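Local coordinates for MlnE (Bacillus amyloliquefaciens subsp. plantarum, PDB 5D2E), which probably reduces beta-keto groups of polyketide intermediates with NADPH, as the N-terminal B-type ketoreductase portion of a multidomain macrolactin synthase, at residues G135-K138 with A143-K146; K150-L155 with E379-K384; Q157-F162 with E192-T197; F386-L391 with G426-F431. One frame throughout, in Å; residues are numbered along the deposited sequence.

Contact 1: residues G135-K138 with A143-K146; sequences GLFK and AMRK
F137 and M144 form a Met-aromatic contact where the loop after strand 127-133 doubles back on the early turns of helix 141-164, a strand-loop-helix connection in the Rossmann-like N-terminal subdomain of this ketoreductase. The sulfur interaction is oblique: M144 SD sits 5.4 Å from the centroid of the F137 ring, 61° off the ring normal. A chi1 of 172° sets the F137 ring on the far side from its backbone N and brings it nearer the helix, where its CE2 reaches M144 CG at 4.0 Å. Other apolar side chains adjoin this pair. The ring of Y434 meets F137 with the planes at about 75°, I187 of helix 186-201 touches both residues, and the methionine continues onto F386, V389 and W390 of the catalytic subdomain.

A second group of contacts is plain van der Waals packing around K138, with no hydrogen bond between 135-138 and 143-146. K138 CB lies 3.8 Å from A143 CB, while the rest of the lysine chain runs off along the exposed side. The backbone carbonyl does the remaining touching: K138 O meets two carbons of the helix, 3.7 Å from A143 CB and 3.5 Å from M144 CG.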
loop_
_atom_site.group_PDB
_atom_site.type_symbol
_atom_site.label_atom_id
_atom_site.label_comp_id
_atom_site.label_asym_id
_atom_site.label_seq_id
_atom_site.Cartn_x
_atom_site.Cartn_y
_atom_site.Cartn_z
ATOM N N GLY A 135 13.313 -9.762 8.808
ATOM C CA GLY A 135 12.403 -10.676 9.524
ATOM C C GLY A 135 11.228 -10.995 8.597
ATOM O O GLY A 135 10.833 -10.140 7.780
ATOM N N LEU A 136 10.704 -12.215 8.708
ATOM C CA LEU A 136 9.617 -12.704 7.872
ATOM C C LEU A 136 8.303 -12.041 8.244
ATOM O O LEU A 136 7.974 -11.829 9.406
ATOM C CB LEU A 136 9.421 -14.228 8.045
ATOM C CG LEU A 136 10.609 -15.149 7.686
ATOM C CD1 LEU A 136 10.290 -16.628 7.868
ATOM C CD2 LEU A 136 10.974 -14.918 6.249
ATOM N N PHE A 137 7.478 -11.810 7.246
ATOM C CA PHE A 137 6.116 -11.398 7.511
ATOM C C PHE A 137 5.343 -12.594 8.007
ATOM O O PHE A 137 5.480 -13.696 7.484
ATOM C CB PHE A 137 5.492 -10.847 6.224
ATOM C CG PHE A 137 4.013 -10.575 6.350
ATOM C CD1 PHE A 137 3.086 -11.592 6.096
ATOM C CD2 PHE A 137 3.542 -9.310 6.776
ATOM C CE1 PHE A 137 1.709 -11.348 6.254
ATOM C CE2 PHE A 137 2.203 -9.088 6.934
ATOM C CZ PHE A 137 1.285 -10.094 6.694
ATOM N N LYS A 138 4.562 -12.383 9.059
ATOM C CA LYS A 138 3.609 -13.328 9.540
ATOM C C LYS A 138 2.335 -12.575 9.871
ATOM O O LYS A 138 2.395 -11.409 10.304
ATOM C CB LYS A 138 4.051 -13.935 10.860
ATOM C CG LYS A 138 5.304 -14.800 10.863
ATOM C CD LYS A 138 5.372 -15.560 12.202
ATOM C CE LYS A 138 3.981 -16.153 12.551
ATOM N NZ LYS A 138 3.884 -17.276 13.530
ATOM N N ALA A 143 3.978 -9.836 15.122
ATOM C CA ALA A 143 4.900 -9.759 14.011
ATOM C C ALA A 143 4.628 -8.478 13.230
ATOM O O ALA A 143 5.565 -7.800 12.836
ATOM C CB ALA A 143 4.739 -10.936 13.076
ATOM N N MET A 144 3.358 -8.199 12.963
ATOM C CA MET A 144 3.030 -7.009 12.177
ATOM C C MET A 144 3.427 -5.740 12.899
ATOM O O MET A 144 3.989 -4.826 12.287
ATOM C CB MET A 144 1.597 -7.025 11.770
ATOM C CG MET A 144 1.288 -8.098 10.735
ATOM S SD MET A 144 -0.484 -7.945 10.260
ATOM C CE MET A 144 -1.217 -8.708 11.664
ATOM N N ARG A 145 3.201 -5.692 14.207
ATOM C CA ARG A 145 3.616 -4.531 14.983
ATOM C C ARG A 145 5.114 -4.316 14.890
ATOM O O ARG A 145 5.558 -3.169 14.699
ATOM C CB ARG A 145 3.187 -4.660 16.455
ATOM C CG ARG A 145 1.727 -4.364 16.687
ATOM C CD ARG A 145 1.386 -4.259 18.189
ATOM N NE ARG A 145 -0.049 -4.121 18.383
ATOM C CZ ARG A 145 -0.765 -3.030 18.072
ATOM N NH1 ARG A 145 -0.219 -1.945 17.515
ATOM N NH2 ARG A 145 -2.069 -3.034 18.308
ATOM N N LYS A 146 5.902 -5.380 15.013
ATOM C CA LYS A 146 7.375 -5.241 14.925
ATOM C C LYS A 146 7.804 -4.770 13.565
ATOM O O LYS A 146 8.692 -3.886 13.480
ATOM C CB LYS A 146 8.092 -6.530 15.264
ATOM C CG LYS A 146 7.816 -6.908 16.702
ATOM C CD LYS A 146 8.647 -8.076 17.231
ATOM C CE LYS A 146 8.394 -8.162 18.754
ATOM N NZ LYS A 146 8.423 -9.543 19.312
#

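Contact 2: residues K150-L155 with E379-K384; sequences KSLYSL and EVIAPK. With NAP (NADP nicotinamide-adenine-dinucleotide phosphate), chain B.
I381 bridges two halves of the protein, meeting L152 and Y153 of helix 141-164 from helix 374-381. Two residues before it, E379 points away from the interface and forms a salt bridge with K365. I381 then makes the direct contact. Its CG1 lies between the backbone N and the carbonyl carbon (chi1 73°), which aims the chain at the other helix. There CD1 meets L152 CD2 tip to tip at 4.0 Å, and the same methyl lies 3.5 Å from Y153 OH. L152 CD2 also sits over the centre of the Y153 ring, 4.3 Å above its plane, while K374 makes a cation-pi contact with that tyrosine. Past I381 the chain turns toward the cofactor. P383 CB approaches the adenine amino group, 4.0 Å from N6A of NADP. K384 closes the segment, its NZ bonded to O3D of the nicotinamide ribose at 2.7 Å and more weakly to O2D at 3.2 Å; N425 OD1 takes a further bond from NZ. The chemistry thus divides within four residues: an apolar, non-directional contact joins the N-terminal subdomain to the catalytic subdomain, whereas one good hydrogen bond to O3D and a weak one to O2D, together with N425, probably help to position K384 NZ on the ribose.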
loop_
_atom_site.group_PDB
_atom_site.type_symbol
_atom_site.label_atom_id
_atom_site.label_comp_id
_atom_site.label_asym_id
_atom_site.label_seq_id
_atom_site.Cartn_x
_atom_site.Cartn_y
_atom_site.Cartn_z
ATOM N N LYS A 150 9.824 -1.225 12.601
ATOM C CA LYS A 150 11.065 -1.224 11.860
ATOM C C LYS A 150 11.005 -0.439 10.586
ATOM O O LYS A 150 12.046 -0.144 10.014
ATOM C CB LYS A 150 11.471 -2.658 11.562
ATOM C CG LYS A 150 11.969 -3.469 12.807
ATOM C CD LYS A 150 12.109 -4.946 12.388
ATOM C CE LYS A 150 13.025 -5.862 13.173
ATOM N NZ LYS A 150 12.612 -5.932 14.582
ATOM N N SER A 151 9.814 -0.061 10.122
ATOM C CA SER A 151 9.699 0.472 8.790
ATOM C C SER A 151 8.931 1.801 8.853
ATOM O O SER A 151 9.518 2.845 9.088
ATOM C CB SER A 151 9.054 -0.533 7.823
ATOM O OG SER A 151 7.780 -1.047 8.283
ATOM N N LEU A 152 7.616 1.751 8.726
ATOM C CA LEU A 152 6.763 2.955 8.734
ATOM C C LEU A 152 6.983 3.863 9.913
ATOM O O LEU A 152 7.247 5.072 9.737
ATOM C CB LEU A 152 5.275 2.530 8.681
ATOM C CG LEU A 152 4.227 3.663 8.861
ATOM C CD1 LEU A 152 4.295 4.591 7.658
ATOM C CD2 LEU A 152 2.857 3.029 9.111
ATOM N N TYR A 153 6.940 3.323 11.124
ATOM C CA TYR A 153 7.045 4.196 12.256
ATOM C C TYR A 153 8.460 4.771 12.474
ATOM O O TYR A 153 8.606 5.946 12.788
ATOM C CB TYR A 153 6.466 3.588 13.518
ATOM C CG TYR A 153 4.938 3.439 13.467
ATOM C CD1 TYR A 153 4.116 4.544 13.424
ATOM C CD2 TYR A 153 4.336 2.206 13.483
ATOM C CE1 TYR A 153 2.708 4.411 13.363
ATOM C CE2 TYR A 153 2.943 2.058 13.416
ATOM C CZ TYR A 153 2.141 3.150 13.378
ATOM O OH TYR A 153 0.795 2.958 13.311
ATOM N N SER A 154 9.475 3.966 12.250
ATOM C CA SER A 154 10.834 4.428 12.407
ATOM C C SER A 154 11.069 5.546 11.385
ATOM O O SER A 154 11.661 6.590 11.668
ATOM C CB SER A 154 11.829 3.273 12.111
ATOM O OG SER A 154 13.142 3.886 12.045
ATOM N N LEU A 155 10.603 5.342 10.176
ATOM C CA LEU A 155 10.764 6.366 9.132
ATOM C C LEU A 155 9.977 7.627 9.431
ATOM O O LEU A 155 10.452 8.708 9.147
ATOM C CB LEU A 155 10.387 5.811 7.747
ATOM C CG LEU A 155 11.404 4.878 7.047
ATOM C CD1 LEU A 155 10.710 4.223 5.888
ATOM C CD2 LEU A 155 12.727 5.550 6.623
ATOM N N GLU A 379 -4.523 5.159 13.404
ATOM C CA GLU A 379 -5.919 5.187 12.983
ATOM C C GLU A 379 -6.131 4.977 11.530
ATOM O O GLU A 379 -7.017 4.232 11.145
ATOM C CB GLU A 379 -6.585 6.529 13.360
ATOM C CG GLU A 379 -6.786 6.632 14.850
ATOM C CD GLU A 379 -7.456 7.972 15.152
ATOM O OE1 GLU A 379 -8.605 8.159 14.691
ATOM O OE2 GLU A 379 -6.788 8.829 15.701
ATOM N N VAL A 380 -5.374 5.659 10.698
ATOM C CA VAL A 380 -5.552 5.531 9.246
ATOM C C VAL A 380 -5.196 4.137 8.751
ATOM O O VAL A 380 -5.858 3.619 7.850
ATOM C CB VAL A 380 -4.746 6.598 8.526
ATOM C CG1 VAL A 380 -4.589 6.311 7.054
ATOM C CG2 VAL A 380 -5.350 7.962 8.778
ATOM N N ILE A 381 -4.127 3.538 9.292
ATOM C CA ILE A 381 -3.689 2.259 8.754
ATOM C C ILE A 381 -4.503 1.065 9.285
ATOM O O ILE A 381 -4.485 -0.004 8.642
ATOM C CB ILE A 381 -2.179 1.962 8.962
ATOM C CG1 ILE A 381 -1.843 1.625 10.406
ATOM C CG2 ILE A 381 -1.350 3.110 8.396
ATOM C CD1 ILE A 381 -0.386 1.164 10.577
ATOM N N ALA A 382 -5.164 1.221 10.439
ATOM C CA ALA A 382 -5.795 0.080 11.102
ATOM C C ALA A 382 -6.672 -0.759 10.179
ATOM O O ALA A 382 -6.516 -1.960 10.166
ATOM C CB ALA A 382 -6.640 0.560 12.307
ATOM N N PRO A 383 -7.611 -0.142 9.423
ATOM C CA PRO A 383 -8.497 -1.040 8.682
ATOM C C PRO A 383 -7.905 -1.742 7.465
ATOM O O PRO A 383 -8.387 -2.817 7.053
ATOM C CB PRO A 383 -9.628 -0.127 8.224
ATOM C CG PRO A 383 -9.049 1.266 8.254
ATOM C CD PRO A 383 -8.047 1.260 9.347
ATOM N N LYS A 384 -6.920 -1.096 6.856
ATOM C CA LYS A 384 -6.329 -1.528 5.594
ATOM C C LYS A 384 -5.062 -2.393 5.812
ATOM O O LYS A 384 -4.695 -3.180 4.975
ATOM C CB LYS A 384 -6.018 -0.298 4.743
ATOM C CG LYS A 384 -7.254 0.309 4.093
ATOM C CD LYS A 384 -7.002 1.605 3.467
ATOM C CE LYS A 384 -8.270 2.210 2.852
ATOM N NZ LYS A 384 -8.743 1.446 1.692
HETATM P PA NAP B . -16.511 6.123 3.359
HETATM O O1A NAP B . -17.934 6.499 2.867
HETATM O O2A NAP B . -15.872 6.749 4.586
HETATM O O5B NAP B . -16.657 4.554 3.685
HETATM C C5B NAP B . -15.613 3.892 4.386
HETATM C C4B NAP B . -16.336 3.134 5.472
HETATM O O4B NAP B . -15.343 2.419 6.239
HETATM C C3B NAP B . -17.097 4.022 6.494
HETATM O O3B NAP B . -18.510 3.827 6.375
HETATM C C2B NAP B . -16.624 3.512 7.866
HETATM O O2B NAP B . -17.698 3.366 8.752
HETATM C C1B NAP B . -15.919 2.183 7.506
HETATM N N9A NAP B . -14.827 1.819 8.399
HETATM C C8A NAP B . -13.707 2.570 8.730
HETATM N N7A NAP B . -12.925 1.911 9.654
HETATM C C5A NAP B . -13.501 0.708 9.853
HETATM C C6A NAP B . -13.222 -0.447 10.675
HETATM N N6A NAP B . -12.075 -0.428 11.431
HETATM N N1A NAP B . -14.150 -1.506 10.680
HETATM C C2A NAP B . -15.251 -1.456 9.907
HETATM N N3A NAP B . -15.573 -0.399 9.112
HETATM C C4A NAP B . -14.772 0.671 9.053
HETATM O O3 NAP B . -15.435 6.237 2.139
HETATM P PN NAP B . -15.670 5.813 0.591
HETATM O O1N NAP B . -15.539 7.036 -0.299
HETATM O O2N NAP B . -16.815 4.833 0.606
HETATM O O5D NAP B . -14.392 4.906 0.194
HETATM C C5D NAP B . -14.481 3.498 0.560
HETATM C C4D NAP B . -13.168 2.751 0.289
HETATM O O4D NAP B . -12.687 2.970 -1.029
HETATM C C3D NAP B . -12.082 3.274 1.238
HETATM O O3D NAP B . -11.354 2.173 1.750
HETATM C C2D NAP B . -11.230 4.198 0.387
HETATM O O2D NAP B . -9.864 4.306 0.880
HETATM C C1D NAP B . -11.377 3.612 -1.046
HETATM N N1N NAP B . -11.215 4.690 -2.055
HETATM C C2N NAP B . -12.208 5.630 -2.268
HETATM C C3N NAP B . -12.109 6.679 -3.200
HETATM C C7N NAP B . -13.252 7.709 -3.425
HETATM O O7N NAP B . -13.099 8.653 -4.205
HETATM N N7N NAP B . -14.446 7.618 -2.823
HETATM C C4N NAP B . -10.910 6.778 -3.920
HETATM C C5N NAP B . -9.888 5.853 -3.674
HETATM C C6N NAP B . -10.063 4.800 -2.755
HETATM P P2B NAP B . -17.557 3.404 10.389
HETATM O O1X NAP B . -16.947 4.737 10.802
HETATM O O2X NAP B . -19.009 3.167 10.916
HETATM O O3X NAP B . -16.633 2.271 10.737
#

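Contact 3: residues Q157-F162 with E192-T197; sequences QMFQAF and ESFLKT
The F159 ring meets F194 and L195 while M158, from its own helix, lies over one of its faces, with M158 CE 3.6 Å above the plane and over the centre. The helices concerned, 141-164 and 186-201, are successive crossover helices of the Rossmann-like N-terminal subdomain, and the contact illustrates how such neighbours pack beside the parallel strands they connect. At the F159 edge, near the ring plane, comes L195 CD2, 3.8 Å from F159 CE2. F194 approaches obliquely, its CE2 4.0 Å from F159 CD2; seen from the F194 ring, that same carbon of F159 lies at the edge. The two phenylalanines pass side by side, pointing opposite ways, and the leucine lies across the F159 side chain.

C207 of strand 205-214 touches both F159 and L195, extending the apolar cluster to the sheet. The F194 side chain leaves its helix with chi1 at 180°, which carries the ring out to the partner helix. Its surroundings also include L152 and S419, the latter on helix 419-437 of the catalytic subdomain.

Polar groups keep to other sides of helix 186-201. S193 OG bonds to A411 O, and E192 OE1 pairs with R253. K196 NZ bonds to V412 O and, across one turn, makes a weak salt bridge to E192 OE2 at 3.4 Å.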
loop_
_atom_site.group_PDB
_atom_site.type_symbol
_atom_site.label_atom_id
_atom_site.label_comp_id
_atom_site.label_asym_id
_atom_site.label_seq_id
_atom_site.Cartn_x
_atom_site.Cartn_y
_atom_site.Cartn_z
ATOM N N GLN A 157 9.243 8.742 12.476
ATOM C CA GLN A 157 10.012 9.427 13.511
ATOM C C GLN A 157 11.248 10.135 12.898
ATOM O O GLN A 157 11.580 11.300 13.245
ATOM C CB GLN A 157 10.417 8.536 14.667
ATOM C CG GLN A 157 9.302 7.841 15.457
ATOM C CD GLN A 157 8.314 8.769 16.154
ATOM O OE1 GLN A 157 7.253 8.351 16.699
ATOM N NE2 GLN A 157 8.687 10.021 16.212
ATOM N N MET A 158 11.930 9.442 11.987
ATOM C CA MET A 158 13.147 9.949 11.421
ATOM C C MET A 158 12.874 11.184 10.588
ATOM O O MET A 158 13.514 12.202 10.769
ATOM C CB MET A 158 13.821 8.875 10.578
ATOM C CG MET A 158 15.104 9.371 9.914
ATOM S SD MET A 158 15.652 8.295 8.553
ATOM C CE MET A 158 14.524 8.892 7.271
ATOM N N PHE A 159 11.870 11.137 9.704
ATOM C CA PHE A 159 11.614 12.296 8.855
ATOM C C PHE A 159 11.059 13.460 9.666
ATOM O O PHE A 159 11.457 14.589 9.464
ATOM C CB PHE A 159 10.633 11.974 7.756
ATOM C CG PHE A 159 11.199 11.167 6.665
ATOM C CD1 PHE A 159 12.231 11.671 5.896
ATOM C CD2 PHE A 159 10.647 9.940 6.324
ATOM C CE1 PHE A 159 12.760 10.952 4.850
ATOM C CE2 PHE A 159 11.173 9.217 5.271
ATOM C CZ PHE A 159 12.223 9.710 4.542
ATOM N N GLN A 160 10.199 13.200 10.629
ATOM C CA GLN A 160 9.688 14.272 11.400
ATOM C C GLN A 160 10.807 14.973 12.197
ATOM O O GLN A 160 10.857 16.197 12.246
ATOM C CB GLN A 160 8.572 13.805 12.278
ATOM C CG GLN A 160 7.682 14.929 12.708
ATOM C CD GLN A 160 6.488 14.450 13.537
ATOM O OE1 GLN A 160 6.661 14.047 14.685
ATOM N NE2 GLN A 160 5.267 14.598 12.987
ATOM N N ALA A 161 11.644 14.187 12.864
ATOM C CA ALA A 161 12.772 14.723 13.627
ATOM C C ALA A 161 13.715 15.452 12.713
ATOM O O ALA A 161 14.205 16.545 13.091
ATOM C CB ALA A 161 13.517 13.602 14.350
ATOM N N PHE A 162 14.043 14.865 11.539
ATOM C CA PHE A 162 14.976 15.544 10.647
ATOM C C PHE A 162 14.448 16.906 10.225
ATOM O O PHE A 162 15.241 17.857 10.115
ATOM C CB PHE A 162 15.268 14.773 9.381
ATOM C CG PHE A 162 16.231 13.621 9.559
ATOM C CD1 PHE A 162 16.666 13.223 10.817
ATOM C CD2 PHE A 162 16.632 12.893 8.433
ATOM C CE1 PHE A 162 17.567 12.180 10.937
ATOM C CE2 PHE A 162 17.497 11.838 8.565
ATOM C CZ PHE A 162 17.956 11.500 9.830
ATOM N N GLU A 192 7.396 2.123 -0.006
ATOM C CA GLU A 192 7.610 2.885 -1.182
ATOM C C GLU A 192 6.524 3.984 -1.347
ATOM O O GLU A 192 6.852 5.100 -1.709
ATOM C CB GLU A 192 7.578 1.987 -2.404
ATOM C CG GLU A 192 7.749 2.741 -3.716
ATOM C CD GLU A 192 7.151 1.998 -4.926
ATOM O OE1 GLU A 192 6.454 0.962 -4.743
ATOM O OE2 GLU A 192 7.385 2.464 -6.065
ATOM N N SER A 193 5.262 3.626 -1.085
ATOM C CA SER A 193 4.105 4.555 -1.212
ATOM C C SER A 193 4.252 5.691 -0.203
ATOM O O SER A 193 4.056 6.810 -0.537
ATOM C CB SER A 193 2.832 3.810 -0.902
ATOM O OG SER A 193 2.631 2.730 -1.767
ATOM N N PHE A 194 4.721 5.392 1.018
ATOM C CA PHE A 194 5.031 6.418 2.030
ATOM C C PHE A 194 6.158 7.332 1.532
ATOM O O PHE A 194 6.048 8.557 1.598
ATOM C CB PHE A 194 5.407 5.690 3.342
ATOM C CG PHE A 194 5.755 6.568 4.468
ATOM C CD1 PHE A 194 4.747 7.085 5.286
ATOM C CD2 PHE A 194 7.076 6.856 4.746
ATOM C CE1 PHE A 194 5.057 7.936 6.321
ATOM C CE2 PHE A 194 7.405 7.693 5.789
ATOM C CZ PHE A 194 6.378 8.232 6.569
ATOM N N LEU A 195 7.258 6.755 1.073
ATOM C CA LEU A 195 8.415 7.558 0.667
ATOM C C LEU A 195 8.119 8.480 -0.506
ATOM O O LEU A 195 8.637 9.623 -0.585
ATOM C CB LEU A 195 9.606 6.649 0.287
ATOM C CG LEU A 195 10.157 5.773 1.421
ATOM C CD1 LEU A 195 11.131 4.737 0.915
ATOM C CD2 LEU A 195 10.829 6.666 2.457
ATOM N N LYS A 196 7.345 8.003 -1.449
ATOM C CA LYS A 196 6.965 8.835 -2.599
ATOM C C LYS A 196 6.217 10.042 -2.084
ATOM O O LYS A 196 6.366 11.126 -2.607
ATOM C CB LYS A 196 6.009 8.100 -3.530
ATOM C CG LYS A 196 6.675 7.127 -4.455
ATOM C CD LYS A 196 5.561 6.500 -5.298
ATOM C CE LYS A 196 6.107 5.977 -6.586
ATOM N NZ LYS A 196 5.182 4.888 -6.960
ATOM N N THR A 197 5.416 9.859 -1.046
ATOM C CA THR A 197 4.669 11.049 -0.543
ATOM C C THR A 197 5.535 11.964 0.326
ATOM O O THR A 197 5.420 13.172 0.225
ATOM C CB THR A 197 3.172 10.821 -0.151
ATOM O OG1 THR A 197 2.626 11.765 0.870
ATOM C CG2 THR A 197 2.785 9.428 -0.033
#

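Contact 4: residues F386-L391 with G426-F431; sequences FGTVWL and GCMDGF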
loop_
_atom_site.group_PDB
_atom_site.type_symbol
_atom_site.label_atom_id
_atom_site.label_comp_id
_atom_site.label_asym_id
_atom_site.label_seq_id
_atom_site.Cartn_x
_atom_site.Cartn_y
_atom_site.Cartn_z
ATOM N N PHE A 386 -4.074 -3.978 9.336
ATOM C CA PHE A 386 -4.525 -5.055 10.227
ATOM C C PHE A 386 -5.844 -5.653 9.804
ATOM O O PHE A 386 -6.017 -6.886 9.787
ATOM C CB PHE A 386 -4.627 -4.537 11.654
ATOM C CG PHE A 386 -3.312 -4.215 12.251
ATOM C CD1 PHE A 386 -2.545 -5.230 12.801
ATOM C CD2 PHE A 386 -2.824 -2.932 12.256
ATOM C CE1 PHE A 386 -1.345 -4.956 13.374
ATOM C CE2 PHE A 386 -1.606 -2.644 12.856
ATOM C CZ PHE A 386 -0.857 -3.678 13.389
ATOM N N GLY A 387 -6.784 -4.800 9.415
ATOM C CA GLY A 387 -8.122 -5.276 9.042
ATOM C C GLY A 387 -8.105 -6.266 7.898
ATOM O O GLY A 387 -8.725 -7.314 7.963
ATOM N N THR A 388 -7.373 -5.913 6.859
ATOM C CA THR A 388 -7.214 -6.788 5.713
ATOM C C THR A 388 -6.697 -8.158 6.141
ATOM O O THR A 388 -7.204 -9.195 5.690
ATOM C CB THR A 388 -6.252 -6.148 4.726
ATOM O OG1 THR A 388 -6.710 -4.848 4.375
ATOM C CG2 THR A 388 -6.139 -6.970 3.466
ATOM N N VAL A 389 -5.677 -8.147 7.008
ATOM C CA VAL A 389 -5.031 -9.403 7.429
ATOM C C VAL A 389 -5.994 -10.218 8.250
ATOM O O VAL A 389 -6.076 -11.440 8.087
ATOM C CB VAL A 389 -3.671 -9.147 8.143
ATOM C CG1 VAL A 389 -3.046 -10.426 8.690
ATOM C CG2 VAL A 389 -2.676 -8.483 7.136
ATOM N N TRP A 390 -6.749 -9.544 9.121
ATOM C CA TRP A 390 -7.693 -10.261 9.959
ATOM C C TRP A 390 -8.824 -10.875 9.184
ATOM O O TRP A 390 -9.309 -12.001 9.529
ATOM C CB TRP A 390 -8.229 -9.366 11.051
ATOM C CG TRP A 390 -7.225 -8.748 11.972
ATOM C CD1 TRP A 390 -7.403 -7.582 12.629
ATOM C CD2 TRP A 390 -5.959 -9.261 12.403
ATOM N NE1 TRP A 390 -6.311 -7.278 13.392
ATOM C CE2 TRP A 390 -5.427 -8.319 13.328
ATOM C CE3 TRP A 390 -5.228 -10.428 12.148
ATOM C CZ2 TRP A 390 -4.167 -8.482 13.966
ATOM C CZ3 TRP A 390 -3.974 -10.603 12.822
ATOM C CH2 TRP A 390 -3.457 -9.620 13.693
ATOM N N LEU A 391 -9.241 -10.200 8.102
ATOM C CA LEU A 391 -10.317 -10.722 7.252
ATOM C C LEU A 391 -9.835 -11.964 6.510
ATOM O O LEU A 391 -10.519 -12.955 6.434
ATOM C CB LEU A 391 -10.747 -9.687 6.246
ATOM C CG LEU A 391 -11.595 -8.528 6.746
ATOM C CD1 LEU A 391 -11.582 -7.320 5.832
ATOM C CD2 LEU A 391 -13.035 -9.055 6.885
ATOM N N GLY A 426 -1.090 0.636 -0.109
ATOM C CA GLY A 426 0.001 -0.089 -0.753
ATOM C C GLY A 426 0.221 -1.430 -0.073
ATOM O O GLY A 426 0.613 -2.415 -0.732
ATOM N N CYS A 427 -0.070 -1.489 1.221
ATOM C CA CYS A 427 -0.006 -2.722 1.960
ATOM C C CYS A 427 -1.030 -3.784 1.457
ATOM O O CYS A 427 -0.647 -4.931 1.239
ATOM C CB CYS A 427 -0.100 -2.433 3.413
ATOM S SG CYS A 427 0.122 -3.905 4.371
ATOM N N MET A 428 -2.265 -3.394 1.188
ATOM C CA MET A 428 -3.208 -4.282 0.531
ATOM C C MET A 428 -2.734 -4.758 -0.811
ATOM O O MET A 428 -2.922 -5.912 -1.154
ATOM C CB MET A 428 -4.595 -3.617 0.374
ATOM C CG MET A 428 -5.162 -3.194 1.686
ATOM S SD MET A 428 -6.904 -2.785 1.764
ATOM C CE MET A 428 -7.041 -1.472 0.551
ATOM N N ASP A 429 -2.181 -3.849 -1.612
ATOM C CA ASP A 429 -1.697 -4.183 -2.905
ATOM C C ASP A 429 -0.647 -5.350 -2.841
ATOM O O ASP A 429 -0.728 -6.314 -3.634
ATOM C CB ASP A 429 -1.053 -3.009 -3.618
ATOM C CG ASP A 429 -1.983 -1.796 -3.794
ATOM O OD1 ASP A 429 -3.211 -1.926 -3.704
ATOM O OD2 ASP A 429 -1.424 -0.718 -4.089
ATOM N N GLY A 430 0.291 -5.255 -1.902
ATOM C CA GLY A 430 1.275 -6.310 -1.668
ATOM C C GLY A 430 0.703 -7.566 -0.994
ATOM O O GLY A 430 1.161 -8.696 -1.275
ATOM N N PHE A 431 -0.373 -7.404 -0.229
ATOM C CA PHE A 431 -0.960 -8.518 0.466
ATOM C C PHE A 431 -1.558 -9.544 -0.487
ATOM O O PHE A 431 -1.738 -10.718 -0.132
ATOM C CB PHE A 431 -1.991 -8.052 1.499
ATOM C CG PHE A 431 -2.477 -9.155 2.414
ATOM C CD1 PHE A 431 -1.640 -9.684 3.400
ATOM C CD2 PHE A 431 -3.750 -9.706 2.267
ATOM C CE1 PHE A 431 -2.077 -10.722 4.238
ATOM C CE2 PHE A 431 -4.205 -10.686 3.139
ATOM C CZ PHE A 431 -3.383 -11.220 4.110
#
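T388 meets M428 and F431, and V389 meets F431, in the tight part of this helix pair. Methyls from T388 and V389 approach the F431 ring obliquely and on the same side of its plane: T388 CG2 lies 3.8 Å from F431 CD2, and V389 CG2 lies 3.7 Å from F431 CE1. The phenylalanine extends across to the neighbouring helix, and Y434 meets its ring nearly parallel, at about 15°. Beside this, T388 OG1 comes within 3.3 Å of M428 SD, the two side chains lying roughly perpendicular. The hydroxyl is hydrogen-bonded to K384 O, one turn back.

Helices 386-394 and 419-437 belong to the Rossmann fold of the catalytic subdomain, both packing against strand 402-408, where T388 and M428 touch M405. The two segments run in similar directions, 28° apart, with axes 10.2 Å from each other at closest approach.

Elsewhere between the segments the contact is looser. C427 points its CB toward the first helix, yet its side chain stays 6.0 Å away at its nearest. W390 points away from 426-431; its NE1 bonds to S335 O and to a glycerol probably left from crystallisation, and F386 beside it is partly exposed.

Overall arrangement
Contacts 2, 3 and 4 are buried, while contact 1 grades from a buried Met-aromatic pair to an exposed lysine. Helix 141-164 is common to contacts 1, 2 and 3: contact 1 ties it to its own leading loop, contact 3 to the next helix of the N-terminal subdomain, and contact 2 to the catalytic subdomain. Contact 4 lies wholly within the latter. Side-chain packing joins contact 1 to 4 and contact 2 to 3, whereas a probable backbone hydrogen bond from G387 N to A382 O links 2 and 4. No hydrogen bond crosses any of the four interfaces; sulfur and aromatic groups meet in contacts 1 and 4, phenylalanine edges in 3, and cofactor binding enters at 2.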